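Local coordinates for sortase family protein (Clostridium perfringens, PDB 6IXZ), which acts as a class C sortase, a cysteine transpeptidase of a kind that probably links pilin subunits covalently into pili on the cell surface, at residues L140-N145 with G186-L191; L96-E101 with L133-K138; K117-I122 with V167-C172. All blocks are in the same frame, centred on the assembly; numbering follows the deposited sequence.

Interaction 1: L140-N145 with G186-L191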
loop_
_atom_site.group_PDB
_atom_site.type_symbol
_atom_site.label_atom_id
_atom_site.label_comp_id
_atom_site.label_asym_id
_atom_site.label_seq_id
_atom_site.Cartn_x
_atom_site.Cartn_y
_atom_site.Cartn_z
ATOM N N LEU A 140 -4.872 -10.432 2.178
ATOM C CA LEU A 140 -4.588 -9.942 3.536
ATOM C C LEU A 140 -5.756 -9.119 4.055
ATOM O O LEU A 140 -6.402 -8.387 3.299
ATOM C CB LEU A 140 -3.286 -9.109 3.579
ATOM C CG LEU A 140 -1.975 -9.732 3.072
ATOM C CD1 LEU A 140 -0.863 -8.705 2.918
ATOM C CD2 LEU A 140 -1.490 -10.851 3.975
ATOM N N ALA A 141 -6.046 -9.220 5.348
ATOM C CA ALA A 141 -7.108 -8.384 5.905
ATOM C C ALA A 141 -6.575 -7.541 7.051
ATOM O O ALA A 141 -5.790 -8.007 7.850
ATOM C CB ALA A 141 -8.292 -9.243 6.359
ATOM N N TYR A 142 -6.967 -6.278 7.089
ATOM C CA TYR A 142 -6.520 -5.386 8.136
ATOM C C TYR A 142 -7.719 -4.732 8.815
ATOM O O TYR A 142 -8.762 -4.517 8.213
ATOM C CB TYR A 142 -5.548 -4.321 7.563
ATOM C CG TYR A 142 -4.210 -4.883 7.175
ATOM C CD1 TYR A 142 -3.145 -4.849 8.050
ATOM C CD2 TYR A 142 -4.034 -5.538 5.970
ATOM C CE1 TYR A 142 -1.940 -5.407 7.732
ATOM C CE2 TYR A 142 -2.836 -6.143 5.657
ATOM C CZ TYR A 142 -1.773 -6.045 6.532
ATOM O OH TYR A 142 -0.572 -6.650 6.231
ATOM N N LYS A 143 -7.533 -4.367 10.067
ATOM C CA LYS A 143 -8.537 -3.630 10.797
ATOM C C LYS A 143 -7.945 -2.350 11.367
ATOM O O LYS A 143 -6.921 -2.389 12.077
ATOM C CB LYS A 143 -9.062 -4.497 11.939
ATOM C CG LYS A 143 -10.166 -3.875 12.772
ATOM C CD LYS A 143 -10.650 -4.879 13.803
ATOM C CE LYS A 143 -9.468 -5.488 14.540
ATOM N NZ LYS A 143 -9.866 -6.008 15.873
ATOM N N VAL A 144 -8.654 -1.249 11.110
ATOM C CA VAL A 144 -8.270 0.092 11.529
ATOM C C VAL A 144 -8.135 0.179 13.052
ATOM O O VAL A 144 -9.042 -0.216 13.780
ATOM C CB VAL A 144 -9.310 1.130 11.072
ATOM C CG1 VAL A 144 -8.946 2.512 11.576
ATOM C CG2 VAL A 144 -9.421 1.144 9.558
ATOM N N ASN A 145 -7.007 0.689 13.530
ATOM C CA ASN A 145 -6.850 0.934 14.966
ATOM C C ASN A 145 -6.238 2.279 15.330
ATOM O O ASN A 145 -6.172 2.614 16.496
ATOM C CB ASN A 145 -6.071 -0.200 15.641
ATOM C CG ASN A 145 -4.618 -0.276 15.196
ATOM O OD1 ASN A 145 -4.118 0.574 14.459
ATOM N ND2 ASN A 145 -3.929 -1.299 15.660
ATOM N N GLY A 186 -4.206 0.320 9.863
ATOM C CA GLY A 186 -4.866 -0.962 10.122
ATOM C C GLY A 186 -3.873 -2.004 10.562
ATOM O O GLY A 186 -2.667 -1.879 10.300
ATOM N N GLU A 187 -4.346 -2.922 11.405
ATOM C CA GLU A 187 -3.521 -4.025 11.910
ATOM C C GLU A 187 -4.068 -5.350 11.383
ATOM O O GLU A 187 -5.279 -5.508 11.258
ATOM C CB GLU A 187 -3.503 -4.027 13.456
ATOM C CG GLU A 187 -2.658 -5.142 14.084
ATOM C CD GLU A 187 -2.245 -4.854 15.523
ATOM O OE1 GLU A 187 -2.799 -3.923 16.139
ATOM O OE2 GLU A 187 -1.332 -5.532 16.035
ATOM N N ARG A 188 -3.158 -6.236 10.990
ATOM C CA ARG A 188 -3.467 -7.530 10.378
ATOM C C ARG A 188 -4.490 -8.269 11.236
ATOM O O ARG A 188 -4.314 -8.361 12.457
ATOM C CB ARG A 188 -2.181 -8.370 10.294
ATOM C CG ARG A 188 -2.250 -9.638 9.447
ATOM C CD ARG A 188 -2.398 -9.339 7.963
ATOM N NE ARG A 188 -2.444 -10.561 7.184
ATOM C CZ ARG A 188 -1.394 -11.343 6.922
ATOM N NH1 ARG A 188 -0.163 -10.999 7.296
ATOM N NH2 ARG A 188 -1.578 -12.492 6.293
ATOM N N THR A 189 -5.583 -8.721 10.619
ATOM C CA THR A 189 -6.643 -9.428 11.360
ATOM C C THR A 189 -6.697 -10.902 11.014
ATOM O O THR A 189 -7.389 -11.664 11.692
ATOM C CB THR A 189 -8.055 -8.847 11.127
ATOM O OG1 THR A 189 -8.357 -8.848 9.732
ATOM C CG2 THR A 189 -8.180 -7.439 11.677
ATOM N N ASP A 190 -6.013 -11.304 9.945
ATOM C CA ASP A 190 -5.705 -12.725 9.761
ATOM C C ASP A 190 -4.706 -13.172 10.820
ATOM O O ASP A 190 -3.978 -12.351 11.400
ATOM C CB ASP A 190 -5.140 -13.004 8.365
ATOM C CG ASP A 190 -5.791 -12.157 7.291
ATOM O OD1 ASP A 190 -7.018 -12.293 7.076
ATOM O OD2 ASP A 190 -5.081 -11.324 6.700
ATOM N N LEU A 191 -4.693 -14.473 11.100
ATOM C CA LEU A 191 -3.760 -15.022 12.088
ATOM C C LEU A 191 -2.345 -15.150 11.496
ATOM O O LEU A 191 -2.182 -15.332 10.279
ATOM C CB LEU A 191 -4.267 -16.374 12.619
ATOM C CG LEU A 191 -5.379 -16.250 13.678
ATOM C CD1 LEU A 191 -6.630 -15.635 13.069
ATOM C CD2 LEU A 191 -5.715 -17.586 14.325
#
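Gly186 faces Val144 as an antiparallel non-hydrogen-bonded pair, their CA atoms 3.8 Å apart, and with no side chain it leaves room for the backbone to come close to Tyr142 CB. At Glu187 the pairing switches to the hydrogen-bonded kind: Glu187 N donates to Lys143 O at 2.7 Å, and Lys143 N returns a bond to Glu187 O at 2.8 Å. Glu187 OE1 comes near Asn145 ND2, but the amide and carboxylate planes are steeply inclined and the angle is poor for a bond; Asn145 OD1, the other end of the amide, accepts from Arg185 NE. Arg188 lies on the same face as Tyr142. A bend at chi2 (68°) lays CD over the face of the tyrosine ring, 3.6 Å from Tyr142 CZ, as a CH-pi contact, with the guanidinium tilted 36° from the ring. The Asp165 carboxylate is hydrogen-bonded to the Tyr142 hydroxyl and salt-bridged to Arg188 NH1, so both groups share it. Thr189 N donates to Ala141 O at 2.9 Å, and Thr189 OG1 adds a weak bond to the same oxygen. Asp190 then replaces a strand carbonyl with a side chain: its OD2 takes Ala141 N on the syn lone pair at 2.7 Å and Arg188 NE on the anti lone pair at 2.8 Å. The second of these is a salt bridge lying in the guanidinium plane, which should help fix the rotation of both groups. Such antiparallel pairing, prolonged past the end of strand 180-188 by the Thr189 backbone N-H and the Asp190 side chain, belongs to the sortase beta-barrel.

Interaction 2: L96-E101 with L133-K138; sequences LPVGGE and LHILKK
Val98, which meets both Ile135 and Lys138 across the contact, donates its N-H to Leu96 O at 2.8 Å and so closes an inverse gamma turn centred on Pro97. This tight bend presents the proline ring and the valine to the end of strand 130-135. The ring meets two side chains: Pro97 CB reaches Leu133 CD1 at 4.0 Å, and Pro97 CG meets Ile135 CD1 at 3.9 Å, the proline and isoleucine crossing at about a right angle. Ile135 spreads its two branches between the neighbours. Its chi1 (-59°) sets CG1 anti to the carbonyl carbon, and the turn at chi2 (-85°) puts CD1 against the proline, while the other branch, CG2, lies 4.1 Å from Val98 CG1. Pro97 O faces the branch point of Ile135, 3.7 Å from Ile135 CG2, with Ile135 CB and CG1 about as close. The opposing segment is itself a folded unit. Ile135 and Lys138 flank a type I' turn, with Ile135 N bonded to Lys138 O at 2.9 Å and Lys138 N to Ile135 O at 2.8 Å, a two-residue beta-hairpin joining strands 130-135 and 138-150. From the last residue of this turn, Lys138 CD comes to 3.7 Å from Val98 O. Helix 23-41 covers Val98 through Ile33 and Asn34, and Ile75 of strand 71-77 packs on Ile135. No hydrogen bond joins the two segments, and Pro97 O is buried without a polar partner in the model; the contact between the segments therefore appears to rest mainly on apolar packing, whereas the hydrogen bonds lie within each turn.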
loop_
_atom_site.group_PDB
_atom_site.type_symbol
_atom_site.label_atom_id
_atom_site.label_comp_id
_atom_site.label_asym_id
_atom_site.label_seq_id
_atom_site.Cartn_x
_atom_site.Cartn_y
_atom_site.Cartn_z
ATOM N N LEU A 96 6.992 -3.474 1.683
ATOM C CA LEU A 96 6.077 -3.910 0.649
ATOM C C LEU A 96 4.954 -4.724 1.317
ATOM O O LEU A 96 5.187 -5.447 2.289
ATOM C CB LEU A 96 6.781 -4.746 -0.401
ATOM C CG LEU A 96 7.777 -4.021 -1.318
ATOM C CD1 LEU A 96 8.600 -4.999 -2.131
ATOM C CD2 LEU A 96 7.038 -3.043 -2.215
ATOM N N PRO A 97 3.730 -4.562 0.814
ATOM C CA PRO A 97 2.533 -4.919 1.542
ATOM C C PRO A 97 2.219 -6.384 1.369
ATOM O O PRO A 97 1.193 -6.729 0.800
ATOM C CB PRO A 97 1.465 -4.060 0.881
ATOM C CG PRO A 97 1.913 -4.002 -0.532
ATOM C CD PRO A 97 3.411 -3.835 -0.432
ATOM N N VAL A 98 3.124 -7.240 1.816
ATOM C CA VAL A 98 2.856 -8.655 1.804
ATOM C C VAL A 98 2.612 -9.204 3.226
ATOM O O VAL A 98 2.602 -10.427 3.416
ATOM C CB VAL A 98 3.987 -9.463 1.127
ATOM C CG1 VAL A 98 4.034 -9.189 -0.374
ATOM C CG2 VAL A 98 5.330 -9.202 1.775
ATOM N N GLY A 99 2.576 -8.329 4.237
ATOM C CA GLY A 99 2.383 -8.811 5.602
ATOM C C GLY A 99 3.621 -9.375 6.288
ATOM O O GLY A 99 4.669 -9.559 5.688
ATOM N N GLY A 100 3.461 -9.726 7.553
ATOM C CA GLY A 100 4.565 -10.206 8.357
ATOM C C GLY A 100 4.716 -9.334 9.579
ATOM O O GLY A 100 4.453 -8.124 9.531
ATOM N N GLU A 101 5.117 -9.958 10.681
ATOM C CA GLU A 101 5.545 -9.248 11.886
ATOM C C GLU A 101 6.696 -8.295 11.543
ATOM O O GLU A 101 7.486 -8.576 10.656
ATOM C CB GLU A 101 5.983 -10.271 12.958
ATOM C CG GLU A 101 5.977 -9.736 14.386
ATOM C CD GLU A 101 6.057 -10.832 15.449
ATOM O OE1 GLU A 101 6.938 -11.723 15.331
ATOM O OE2 GLU A 101 5.239 -10.795 16.407
ATOM N N LEU A 133 -6.254 -6.434 1.183
ATOM C CA LEU A 133 -5.220 -6.330 0.168
ATOM C C LEU A 133 -5.144 -7.634 -0.605
ATOM O O LEU A 133 -5.084 -8.718 -0.018
ATOM C CB LEU A 133 -3.858 -6.070 0.823
ATOM C CG LEU A 133 -3.743 -4.799 1.650
ATOM C CD1 LEU A 133 -2.298 -4.526 2.008
ATOM C CD2 LEU A 133 -4.328 -3.638 0.874
ATOM N N HIS A 134 -4.948 -7.496 -1.908
ATOM C CA HIS A 134 -4.764 -8.626 -2.812
ATOM C C HIS A 134 -3.479 -8.458 -3.589
ATOM O O HIS A 134 -3.449 -7.703 -4.554
ATOM C CB HIS A 134 -5.956 -8.669 -3.769
ATOM C CG HIS A 134 -7.237 -9.000 -3.082
ATOM N ND1 HIS A 134 -7.459 -10.236 -2.525
ATOM C CD2 HIS A 134 -8.264 -8.220 -2.684
ATOM C CE1 HIS A 134 -8.638 -10.244 -1.937
ATOM N NE2 HIS A 134 -9.142 -9.029 -2.007
ATOM N N ILE A 135 -2.387 -9.055 -3.100
ATOM C CA ILE A 135 -1.043 -8.652 -3.505
ATOM C C ILE A 135 -0.235 -9.916 -3.796
ATOM O O ILE A 135 -0.097 -10.775 -2.929
ATOM C CB ILE A 135 -0.343 -7.875 -2.380
ATOM C CG1 ILE A 135 -1.154 -6.618 -2.013
ATOM C CG2 ILE A 135 1.099 -7.565 -2.753
ATOM C CD1 ILE A 135 -0.877 -5.404 -2.862
ATOM N N LEU A 136 0.172 -10.094 -5.050
ATOM C CA LEU A 136 0.899 -11.295 -5.471
ATOM C C LEU A 136 0.256 -12.570 -4.909
ATOM O O LEU A 136 0.935 -13.414 -4.313
ATOM C CB LEU A 136 2.377 -11.198 -5.059
ATOM C CG LEU A 136 3.278 -10.262 -5.875
ATOM C CD1 LEU A 136 2.491 -9.225 -6.654
ATOM C CD2 LEU A 136 4.305 -9.585 -4.996
ATOM N N LYS A 137 -1.054 -12.691 -5.091
ATOM C CA LYS A 137 -1.799 -13.913 -4.744
ATOM C C LYS A 137 -2.089 -14.070 -3.254
ATOM O O LYS A 137 -2.809 -14.979 -2.851
ATOM C CB LYS A 137 -1.071 -15.160 -5.249
ATOM C CG LYS A 137 -0.830 -15.157 -6.741
ATOM C CD LYS A 137 -2.112 -15.462 -7.489
ATOM C CE LYS A 137 -2.317 -16.958 -7.646
ATOM N NZ LYS A 137 -3.555 -17.245 -8.426
ATOM N N LYS A 138 -1.572 -13.153 -2.444
ATOM C CA LYS A 138 -1.918 -13.117 -1.034
ATOM C C LYS A 138 -3.179 -12.318 -0.819
ATOM O O LYS A 138 -3.375 -11.258 -1.427
ATOM C CB LYS A 138 -0.778 -12.525 -0.212
ATOM C CG LYS A 138 0.459 -13.409 -0.155
ATOM C CD LYS A 138 1.378 -12.986 0.975
ATOM C CE LYS A 138 1.131 -13.800 2.237
ATOM N NZ LYS A 138 2.013 -15.005 2.307
#

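Interaction 3: K117-I122 with V167-C172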
loop_
_atom_site.group_PDB
_atom_site.type_symbol
_atom_site.label_atom_id
_atom_site.label_comp_id
_atom_site.label_asym_id
_atom_site.label_seq_id
_atom_site.Cartn_x
_atom_site.Cartn_y
_atom_site.Cartn_z
ATOM N N LYS A 117 -11.133 10.292 -6.793
ATOM C CA LYS A 117 -11.379 10.316 -5.350
ATOM C C LYS A 117 -10.332 9.510 -4.597
ATOM O O LYS A 117 -9.878 9.908 -3.512
ATOM C CB LYS A 117 -12.773 9.779 -5.027
ATOM C CG LYS A 117 -13.875 10.816 -5.229
ATOM C CD LYS A 117 -15.250 10.285 -4.859
ATOM C CE LYS A 117 -15.291 9.708 -3.452
ATOM N NZ LYS A 117 -16.682 9.631 -2.922
ATOM N N LEU A 118 -9.933 8.386 -5.187
ATOM C CA LEU A 118 -8.934 7.478 -4.582
ATOM C C LEU A 118 -9.211 7.185 -3.102
ATOM O O LEU A 118 -10.096 6.375 -2.805
ATOM C CB LEU A 118 -7.501 7.996 -4.802
ATOM C CG LEU A 118 -7.042 8.148 -6.265
ATOM C CD1 LEU A 118 -5.562 8.521 -6.342
ATOM C CD2 LEU A 118 -7.286 6.903 -7.062
ATOM N N PHE A 119 -8.397 7.714 -2.183
ATOM C CA PHE A 119 -8.572 7.416 -0.759
ATOM C C PHE A 119 -9.298 8.525 -0.017
ATOM O O PHE A 119 -9.235 8.586 1.228
ATOM C CB PHE A 119 -7.241 7.176 -0.041
ATOM C CG PHE A 119 -6.662 5.808 -0.220
ATOM C CD1 PHE A 119 -7.408 4.762 -0.736
ATOM C CD2 PHE A 119 -5.404 5.532 0.298
ATOM C CE1 PHE A 119 -6.855 3.504 -0.866
ATOM C CE2 PHE A 119 -4.830 4.283 0.148
ATOM C CZ PHE A 119 -5.574 3.252 -0.402
ATOM N N THR A 120 -9.957 9.416 -0.752
ATOM C CA THR A 120 -10.653 10.550 -0.115
ATOM C C THR A 120 -11.595 10.143 1.016
ATOM O O THR A 120 -11.516 10.685 2.124
ATOM C CB THR A 120 -11.402 11.397 -1.155
ATOM O OG1 THR A 120 -10.439 12.074 -1.993
ATOM C CG2 THR A 120 -12.322 12.428 -0.483
ATOM N N ASP A 121 -12.401 9.112 0.781
ATOM C CA ASP A 121 -13.400 8.715 1.754
ATOM C C ASP A 121 -12.858 7.926 2.967
ATOM O O ASP A 121 -13.649 7.479 3.812
ATOM C CB ASP A 121 -14.498 7.918 1.047
ATOM C CG ASP A 121 -15.390 8.807 0.188
ATOM O OD1 ASP A 121 -15.385 10.045 0.382
ATOM O OD2 ASP A 121 -16.074 8.293 -0.699
ATOM N N ILE A 122 -11.535 7.736 3.073
ATOM C CA ILE A 122 -10.984 7.100 4.278
ATOM C C ILE A 122 -11.152 7.991 5.484
ATOM O O ILE A 122 -11.085 7.505 6.607
ATOM C CB ILE A 122 -9.516 6.610 4.181
ATOM C CG1 ILE A 122 -8.522 7.785 4.172
ATOM C CG2 ILE A 122 -9.373 5.679 2.992
ATOM C CD1 ILE A 122 -7.076 7.351 4.205
ATOM N N VAL A 167 -0.550 -1.813 8.010
ATOM C CA VAL A 167 -0.612 -1.048 6.770
ATOM C C VAL A 167 -1.299 0.274 7.095
ATOM O O VAL A 167 -2.384 0.300 7.706
ATOM C CB VAL A 167 -1.356 -1.818 5.680
ATOM C CG1 VAL A 167 -1.549 -0.968 4.432
ATOM C CG2 VAL A 167 -0.615 -3.108 5.369
ATOM N N THR A 168 -0.641 1.377 6.738
ATOM C CA THR A 168 -1.267 2.691 6.813
ATOM C C THR A 168 -1.776 3.176 5.440
ATOM O O THR A 168 -1.103 3.032 4.385
ATOM C CB THR A 168 -0.343 3.746 7.467
ATOM O OG1 THR A 168 -0.138 3.459 8.865
ATOM C CG2 THR A 168 -0.957 5.130 7.357
ATOM N N LEU A 169 -3.024 3.626 5.434
ATOM C CA LEU A 169 -3.600 4.312 4.273
ATOM C C LEU A 169 -3.375 5.804 4.461
ATOM O O LEU A 169 -3.560 6.317 5.543
ATOM C CB LEU A 169 -5.092 4.011 4.171
ATOM C CG LEU A 169 -5.414 2.513 4.264
ATOM C CD1 LEU A 169 -6.899 2.274 4.103
ATOM C CD2 LEU A 169 -4.605 1.755 3.236
ATOM N N LEU A 170 -2.835 6.455 3.445
ATOM C CA LEU A 170 -2.445 7.859 3.549
ATOM C C LEU A 170 -3.114 8.627 2.418
ATOM O O LEU A 170 -2.996 8.255 1.247
ATOM C CB LEU A 170 -0.937 7.952 3.459
ATOM C CG LEU A 170 -0.231 9.289 3.547
ATOM C CD1 LEU A 170 1.237 9.004 3.787
ATOM C CD2 LEU A 170 -0.431 10.050 2.233
ATOM N N THR A 171 -3.876 9.658 2.771
ATOM C CA THR A 171 -4.406 10.597 1.777
ATOM C C THR A 171 -4.038 12.028 2.117
ATOM O O THR A 171 -3.941 12.368 3.292
ATOM C CB THR A 171 -5.932 10.508 1.672
ATOM O OG1 THR A 171 -6.387 11.260 0.540
ATOM C CG2 THR A 171 -6.582 11.029 2.889
ATOM N N CYS A 172 -3.706 12.841 1.119
ATOM C CA CYS A 172 -3.642 14.290 1.354
ATOM C C CYS A 172 -4.981 14.831 1.869
ATOM O O CYS A 172 -6.042 14.271 1.586
ATOM C CB CYS A 172 -3.259 15.035 0.092
ATOM S SG CYS A 172 -1.682 14.545 -0.548
#
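Phe119 points its side chain at the strand from the third position of a type II' turn running from Lys117 to Thr120, and its CB packs 4.0 Å from Thr171 CB. With CG anti to the carbonyl carbon (chi1 -80°), the ring reaches past Thr171 to the preceding residues. Its CD2 edge meets Leu170 O at 3.8 Å, near the ring plane, and CE2 touches Leu169 CD2 at 4.0 Å, with the phenylalanine and Leu169 side chains crossing at about a right angle. Ile64 of strand 60-66 packs on both of these residues. The strand being covered carries the sortase signature Thr-Leu-Xaa-Thr-Cys, residues 168-172, which ends in Cys172, the predicted acyl-thioester nucleophile; the Thr171 side chain lies about 7 Å from that of His110, the predicted proton donor/acceptor. From Thr120 the chain forms a 3-10 segment, where Ile122 N bonds back to Phe119 O at 3.1 Å. This curl returns Ile122 to the strand, its CG1 set between the backbone N and the carbonyl carbon (chi1 72°). From there Ile122 CD1 settles against Leu169 CB and Thr171 CG2, each 3.9 Å away.

Interactions 1 and 2 have centres about 12 Å apart and meet directly at the hairpin of strands 130-135 and 138-150, where Leu140 N lies 2.8 Å from Leu133 O, a probable hydrogen bond. Interaction 3 lies about 16 Å from interaction 1, centre to centre, and about 18 Å from interaction 2, on the opposite side of the chain's centre from the latter. All reach one mixed sheet in which strand 180-188 stands between 165-173 and 138-150; Val167 touches both Tyr142 and Leu133. Along the chain, interaction 2 closes before interaction 1 opens, whereas interaction 3 interleaves with both. The strand bearing the predicted catalytic cysteine thus also meets, at its Val167 end, residues of interactions 1 and 2, away from the active site.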